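Local coordinates for protein necrotic enteritis toxin B (Clostridium perfringens, PDB 4I0N) that probably damages host cells by forming pores in their membranes, being a secreted clostridial toxin with the alpha-hemolysin fold, at residues Ala32-Trp37 / Glu270-Met275; Ser103-Thr108 / Asn145-Glu150. All coordinates share one frame; numbering follows the deposited sequence.

Interaction 1: residues Ala32-Trp37 / Glu270-Met275; sequences ASHKGW and EYNEFM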
loop_
_atom_site.group_PDB
_atom_site.type_symbol
_atom_site.label_atom_id
_atom_site.label_comp_id
_atom_site.label_asym_id
_atom_site.label_seq_id
_atom_site.Cartn_x
_atom_site.Cartn_y
_atom_site.Cartn_z
ATOM N N ALA A 32 -13.321 6.935 -0.340
ATOM C CA ALA A 32 -13.630 6.971 -1.765
ATOM C C ALA A 32 -13.316 5.600 -2.332
ATOM O O ALA A 32 -12.509 4.864 -1.764
ATOM C CB ALA A 32 -12.783 8.027 -2.477
ATOM N N SER A 33 -13.955 5.253 -3.441
ATOM C CA SER A 33 -13.623 4.011 -4.114
ATOM C C SER A 33 -13.958 4.122 -5.589
ATOM O O SER A 33 -14.765 4.985 -6.034
ATOM C CB SER A 33 -14.383 2.817 -3.507
ATOM O OG SER A 33 -15.765 2.914 -3.777
ATOM N N HIS A 34 -13.371 3.212 -6.350
ATOM C CA HIS A 34 -13.613 3.151 -7.764
ATOM C C HIS A 34 -13.141 1.787 -8.251
ATOM O O HIS A 34 -12.003 1.426 -8.034
ATOM C CB HIS A 34 -12.811 4.264 -8.469
ATOM C CG HIS A 34 -13.032 4.305 -9.944
ATOM N ND1 HIS A 34 -14.239 4.670 -10.496
ATOM C CD2 HIS A 34 -12.214 4.012 -10.983
ATOM C CE1 HIS A 34 -14.150 4.619 -11.813
ATOM N NE2 HIS A 34 -12.933 4.216 -12.134
ATOM N N LYS A 35 -14.037 1.019 -8.874
ATOM C CA LYS A 35 -13.681 -0.300 -9.445
ATOM C C LYS A 35 -13.067 -1.268 -8.423
ATOM O O LYS A 35 -12.273 -2.161 -8.775
ATOM C CB LYS A 35 -12.773 -0.133 -10.673
ATOM C CG LYS A 35 -13.501 0.512 -11.853
ATOM C CD LYS A 35 -12.903 0.135 -13.199
ATOM C CE LYS A 35 -11.666 0.969 -13.508
ATOM N N GLY A 36 -13.452 -1.110 -7.161
ATOM C CA GLY A 36 -13.000 -2.006 -6.111
ATOM C C GLY A 36 -11.735 -1.543 -5.418
ATOM O O GLY A 36 -11.310 -2.155 -4.432
ATOM N N TRP A 37 -11.122 -0.470 -5.938
ATOM C CA TRP A 37 -9.971 0.153 -5.311
ATOM C C TRP A 37 -10.504 1.161 -4.313
ATOM O O TRP A 37 -11.355 1.968 -4.661
ATOM C CB TRP A 37 -9.123 0.892 -6.358
ATOM C CG TRP A 37 -8.563 -0.003 -7.432
ATOM C CD1 TRP A 37 -9.241 -0.935 -8.181
ATOM C CD2 TRP A 37 -7.213 -0.016 -7.899
ATOM N NE1 TRP A 37 -8.390 -1.535 -9.079
ATOM C CE2 TRP A 37 -7.136 -0.989 -8.929
ATOM C CE3 TRP A 37 -6.066 0.704 -7.556
ATOM C CZ2 TRP A 37 -5.947 -1.257 -9.617
ATOM C CZ3 TRP A 37 -4.877 0.449 -8.249
ATOM C CH2 TRP A 37 -4.832 -0.534 -9.267
ATOM N N GLU A 270 -2.158 -1.176 -13.736
ATOM C CA GLU A 270 -3.351 -0.389 -13.422
ATOM C C GLU A 270 -3.040 0.700 -12.433
ATOM O O GLU A 270 -2.113 0.580 -11.647
ATOM C CB GLU A 270 -4.495 -1.276 -12.940
ATOM C CG GLU A 270 -5.045 -2.131 -14.067
ATOM C CD GLU A 270 -6.338 -2.841 -13.680
ATOM O OE1 GLU A 270 -6.538 -3.981 -14.157
ATOM O OE2 GLU A 270 -7.133 -2.263 -12.899
ATOM N N TYR A 271 -3.803 1.783 -12.510
ATOM C CA TYR A 271 -3.520 2.975 -11.706
ATOM C C TYR A 271 -4.816 3.664 -11.314
ATOM O O TYR A 271 -5.684 3.861 -12.156
ATOM C CB TYR A 271 -2.672 3.937 -12.522
ATOM C CG TYR A 271 -2.342 5.238 -11.814
ATOM C CD1 TYR A 271 -1.144 5.383 -11.105
ATOM C CD2 TYR A 271 -3.211 6.322 -11.865
ATOM C CE1 TYR A 271 -0.831 6.589 -10.457
ATOM C CE2 TYR A 271 -2.912 7.526 -11.215
ATOM C CZ TYR A 271 -1.723 7.655 -10.529
ATOM O OH TYR A 271 -1.446 8.851 -9.899
ATOM N N ASN A 272 -4.932 4.060 -10.050
ATOM C CA ASN A 272 -6.074 4.876 -9.618
ATOM C C ASN A 272 -5.604 5.821 -8.542
ATOM O O ASN A 272 -4.793 5.432 -7.723
ATOM C CB ASN A 272 -7.197 3.980 -9.069
ATOM C CG ASN A 272 -7.897 3.186 -10.174
ATOM O OD1 ASN A 272 -7.687 1.971 -10.319
ATOM N ND2 ASN A 272 -8.701 3.875 -10.983
ATOM N N GLU A 273 -6.118 7.045 -8.524
ATOM C CA GLU A 273 -5.729 7.983 -7.483
ATOM C C GLU A 273 -6.954 8.653 -6.840
ATOM O O GLU A 273 -8.039 8.714 -7.437
ATOM C CB GLU A 273 -4.738 9.015 -8.001
ATOM C CG GLU A 273 -5.288 9.889 -9.094
ATOM C CD GLU A 273 -4.369 11.060 -9.408
ATOM O OE1 GLU A 273 -3.169 10.834 -9.615
ATOM O OE2 GLU A 273 -4.861 12.200 -9.437
ATOM N N PHE A 274 -6.761 9.122 -5.607
ATOM C CA PHE A 274 -7.844 9.720 -4.828
ATOM C C PHE A 274 -7.245 10.952 -4.159
ATOM O O PHE A 274 -6.245 10.838 -3.463
ATOM C CB PHE A 274 -8.392 8.710 -3.786
ATOM C CG PHE A 274 -8.895 7.423 -4.388
ATOM C CD1 PHE A 274 -10.198 7.316 -4.854
ATOM C CD2 PHE A 274 -8.046 6.312 -4.497
ATOM C CE1 PHE A 274 -10.659 6.122 -5.416
ATOM C CE2 PHE A 274 -8.502 5.116 -5.061
ATOM C CZ PHE A 274 -9.804 5.022 -5.521
ATOM N N MET A 275 -7.856 12.113 -4.376
ATOM C CA MET A 275 -7.407 13.354 -3.758
ATOM C C MET A 275 -8.329 13.743 -2.580
ATOM O O MET A 275 -9.557 13.688 -2.682
ATOM C CB MET A 275 -7.354 14.477 -4.819
ATOM C CG MET A 275 -6.711 15.723 -4.329
HETATM O O HOH W 1 -8.218 -3.785 -11.046
#
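Trp-37 lays its indole against Asn-272 and Glu-270, and its atoms meet Phe-274, Asn-272 and Glu-270 in turn. CB, the first of them, is 4.3 Å from CZ of Phe-274. CG stands beside the backbone N (chi1 -61°), and the indole beyond it lies against the amide of Asn-272. OD1 is the amide atom over the middle of one indole face, 3.2 Å from CD2; the amide and ring planes are 68° apart. Next around the indole, NE1 gives its hydrogen to a water 3.0 Å away; that water in turn donates to OE2 of Glu-270 at 2.6 Å, so the acid is joined to the indole indirectly. On the six-membered ring, CZ2 meets CB of Glu-270 at 3.6 Å, and CH2 next to it lies near the backbone N of Tyr-271. The other Glu-270 oxygen, OE1, is taken by a salt bridge to Arg-245. Asn-272 has a second contact, ND2 lying at the edge of the His-34 ring, 3.5 Å from CD2. Beyond it, Phe-274 reaches CB of Ala-32 with CD1 at 3.6 Å, while its CZ lies near the carbonyl O of Trp-37. A type I' turn from His-34 to Trp-37, closed by backbone bonds between these two residues in both directions, brings the tryptophan round beside His-34. Residues 32-34 run nearly antiparallel to 270-275 (157°), and the turn end of the hairpin 21-34/37-47 packs on strand 258-279, which pairs with strand 236-255. Tyr-243 of that strand and Ile-64 and Pro-65 at the end of strand 53-65 also touch Trp-37, while Tyr-287 of strand 284-287 packs beside Ala-32 and Phe-274.

Interaction 2: residues Ser103-Thr108 / Asn145-Glu150; sequences SIPKNT and NTISYE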
loop_
_atom_site.group_PDB
_atom_site.type_symbol
_atom_site.label_atom_id
_atom_site.label_comp_id
_atom_site.label_asym_id
_atom_site.label_seq_id
_atom_site.Cartn_x
_atom_site.Cartn_y
_atom_site.Cartn_z
ATOM N N SER A 103 6.552 9.164 8.685
ATOM C CA SER A 103 5.581 8.243 8.094
ATOM C C SER A 103 5.987 6.817 8.453
ATOM O O SER A 103 7.175 6.538 8.699
ATOM C CB SER A 103 5.518 8.444 6.577
ATOM O OG SER A 103 6.743 8.087 5.952
ATOM N N ILE A 104 5.006 5.926 8.500
ATOM C CA ILE A 104 5.244 4.511 8.783
ATOM C C ILE A 104 4.449 3.682 7.754
ATOM O O ILE A 104 3.403 4.128 7.254
ATOM C CB ILE A 104 4.835 4.113 10.242
ATOM C CG1 ILE A 104 3.395 4.557 10.552
ATOM C CG2 ILE A 104 5.833 4.661 11.287
ATOM C CD1 ILE A 104 2.767 3.903 11.779
ATOM N N PRO A 105 4.921 2.472 7.429
ATOM C CA PRO A 105 6.115 1.804 7.948
ATOM C C PRO A 105 7.371 2.321 7.308
ATOM O O PRO A 105 7.309 3.002 6.290
ATOM C CB PRO A 105 5.879 0.326 7.582
ATOM C CG PRO A 105 5.018 0.373 6.355
ATOM C CD PRO A 105 4.195 1.641 6.445
ATOM N N LYS A 106 8.516 2.006 7.916
ATOM C CA LYS A 106 9.773 2.559 7.436
ATOM C C LYS A 106 10.718 1.476 6.947
ATOM O O LYS A 106 10.522 0.289 7.228
ATOM C CB LYS A 106 10.453 3.424 8.511
ATOM C CG LYS A 106 9.551 4.550 9.065
ATOM C CD LYS A 106 10.337 5.792 9.570
ATOM C CE LYS A 106 10.753 6.736 8.440
ATOM N NZ LYS A 106 9.606 7.113 7.526
ATOM N N ASN A 107 11.743 1.910 6.205
ATOM C CA ASN A 107 12.769 1.019 5.691
ATOM C C ASN A 107 12.163 -0.165 4.930
ATOM O O ASN A 107 11.244 0.037 4.113
ATOM C CB ASN A 107 13.705 0.611 6.848
ATOM C CG ASN A 107 14.332 1.820 7.519
ATOM O OD1 ASN A 107 14.110 2.081 8.707
ATOM N ND2 ASN A 107 15.097 2.585 6.749
ATOM N N THR A 108 12.661 -1.378 5.173
ATOM C CA THR A 108 12.136 -2.571 4.508
ATOM C C THR A 108 11.684 -3.600 5.532
ATOM O O THR A 108 12.429 -3.902 6.478
ATOM C CB THR A 108 13.185 -3.181 3.588
ATOM O OG1 THR A 108 13.555 -2.192 2.626
ATOM C CG2 THR A 108 12.677 -4.443 2.873
ATOM N N ASN A 145 -1.336 6.853 15.987
ATOM C CA ASN A 145 -2.017 6.107 14.943
ATOM C C ASN A 145 -1.263 4.801 14.779
ATOM O O ASN A 145 -0.039 4.805 14.640
ATOM C CB ASN A 145 -2.024 6.900 13.634
ATOM C CG ASN A 145 -3.139 7.939 13.574
ATOM O OD1 ASN A 145 -3.802 8.236 14.576
ATOM N ND2 ASN A 145 -3.346 8.501 12.394
ATOM N N THR A 146 -1.975 3.685 14.815
ATOM C CA THR A 146 -1.338 2.381 14.673
ATOM C C THR A 146 -1.742 1.800 13.319
ATOM O O THR A 146 -2.911 1.911 12.914
ATOM C CB THR A 146 -1.744 1.420 15.806
ATOM O OG1 THR A 146 -1.322 1.959 17.069
ATOM C CG2 THR A 146 -1.063 0.051 15.624
ATOM N N ILE A 147 -0.775 1.235 12.597
ATOM C CA ILE A 147 -1.073 0.573 11.332
ATOM C C ILE A 147 -0.895 -0.929 11.464
ATOM O O ILE A 147 -0.151 -1.410 12.318
ATOM C CB ILE A 147 -0.180 1.069 10.159
ATOM C CG1 ILE A 147 1.290 0.698 10.430
ATOM C CG2 ILE A 147 -0.388 2.574 9.925
ATOM C CD1 ILE A 147 2.157 0.688 9.183
ATOM N N SER A 148 -1.577 -1.666 10.597
ATOM C CA SER A 148 -1.516 -3.125 10.601
ATOM C C SER A 148 -1.948 -3.635 9.247
ATOM O O SER A 148 -3.027 -3.279 8.751
ATOM C CB SER A 148 -2.470 -3.704 11.671
ATOM O OG SER A 148 -2.545 -5.117 11.560
ATOM N N TYR A 149 -1.106 -4.463 8.635
ATOM C CA TYR A 149 -1.528 -5.223 7.465
ATOM C C TYR A 149 -0.710 -6.477 7.296
ATOM O O TYR A 149 0.345 -6.616 7.902
ATOM C CB TYR A 149 -1.502 -4.371 6.175
ATOM C CG TYR A 149 -0.145 -3.858 5.748
ATOM C CD1 TYR A 149 0.745 -4.671 4.997
ATOM C CD2 TYR A 149 0.262 -2.571 6.086
ATOM C CE1 TYR A 149 1.980 -4.162 4.557
ATOM C CE2 TYR A 149 1.509 -2.056 5.666
ATOM C CZ TYR A 149 2.357 -2.859 4.918
ATOM O OH TYR A 149 3.568 -2.344 4.507
ATOM N N GLU A 150 -1.229 -7.408 6.509
ATOM C CA GLU A 150 -0.480 -8.611 6.186
ATOM C C GLU A 150 0.014 -8.595 4.724
ATOM O O GLU A 150 -0.629 -8.016 3.820
ATOM C CB GLU A 150 -1.303 -9.869 6.494
ATOM C CG GLU A 150 -2.465 -10.076 5.558
ATOM C CD GLU A 150 -3.212 -11.368 5.808
ATOM O OE1 GLU A 150 -2.672 -12.275 6.497
ATOM O OE2 GLU A 150 -4.350 -11.462 5.307
#
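The phenol ring of Tyr-149 meets Pro-105 at its edge: CG of the proline lies near the ring plane, 3.6 Å from OH, and the two side chains cross at about a right angle. Phe-220 packs on the same tyrosine edge-to-face, and Val-114 of strand 113-120 also touches it. The hydroxyl, hydrogen-bonded to Thr-156 OG1, meets the carbon CG of Pro-105 by van der Waals contact. Pro-105 follows a cis peptide bond, where strand 99-104 gives way to a loop. Its ring is also approached by Ile-147, whose CD1 is 3.5 Å from CD of Pro-105, with N and CG also near, so one methyl serves several atoms of the pyrrolidine. Ile-147 reaches this far because its CG1 stands between the backbone N and the carbonyl carbon (chi1 65°) with CD1 extended beyond it (chi2 160°). Ile-104 has the same shape, and the two isoleucines slide past each other in opposite directions: CD1 of Ile-104 lies 3.8 Å from CG1 and 3.9 Å from CG2 of Ile-147. Ile-147 also touches Asn-223 and Ala-225 of strand 219-231 and Asn-59 of strand 53-65, whereas the backbone of Ile-104 pairs with Ala-225. On the loop side, Lys-106 folds back to give NZ to O of Ser-103 at 2.8 Å and to OE1 of Gln-158. Strand 144-150 belongs to a small three-stranded sheet, consistent with the folded-up stem of soluble leukocidin-family monomers. The contact is mostly apolar, isoleucines and proline, with the tyrosine hydroxyl at its margin. These segments could separate without breaking a direct polar bond between them, which would suit release of a stem, though bonds such as Ser-148 to Asn-223 and Tyr-149 to Thr-156 would also have to be given up.

In the fold
From the N terminus, the chain runs along strand 21-34, and interaction 1 begins at its end; its partner, 270-275, comes only after 232 intervening residues. Well within that long loop, 103-108 and 145-150 meet in interaction 2, closing a shorter loop that holds strand 113-120 and residues 129-142, which are not modelled. The contacts are therefore nested and do not cross. The nearest atoms of interactions 1 and 2 are about 15 Å apart. Both draw on the six-stranded sheet: interaction 1 joins it to the branched sheet containing strand 258-279, and interaction 2 joins its edge strand 99-104 to the small three-stranded sheet, probably the stem before it opens out.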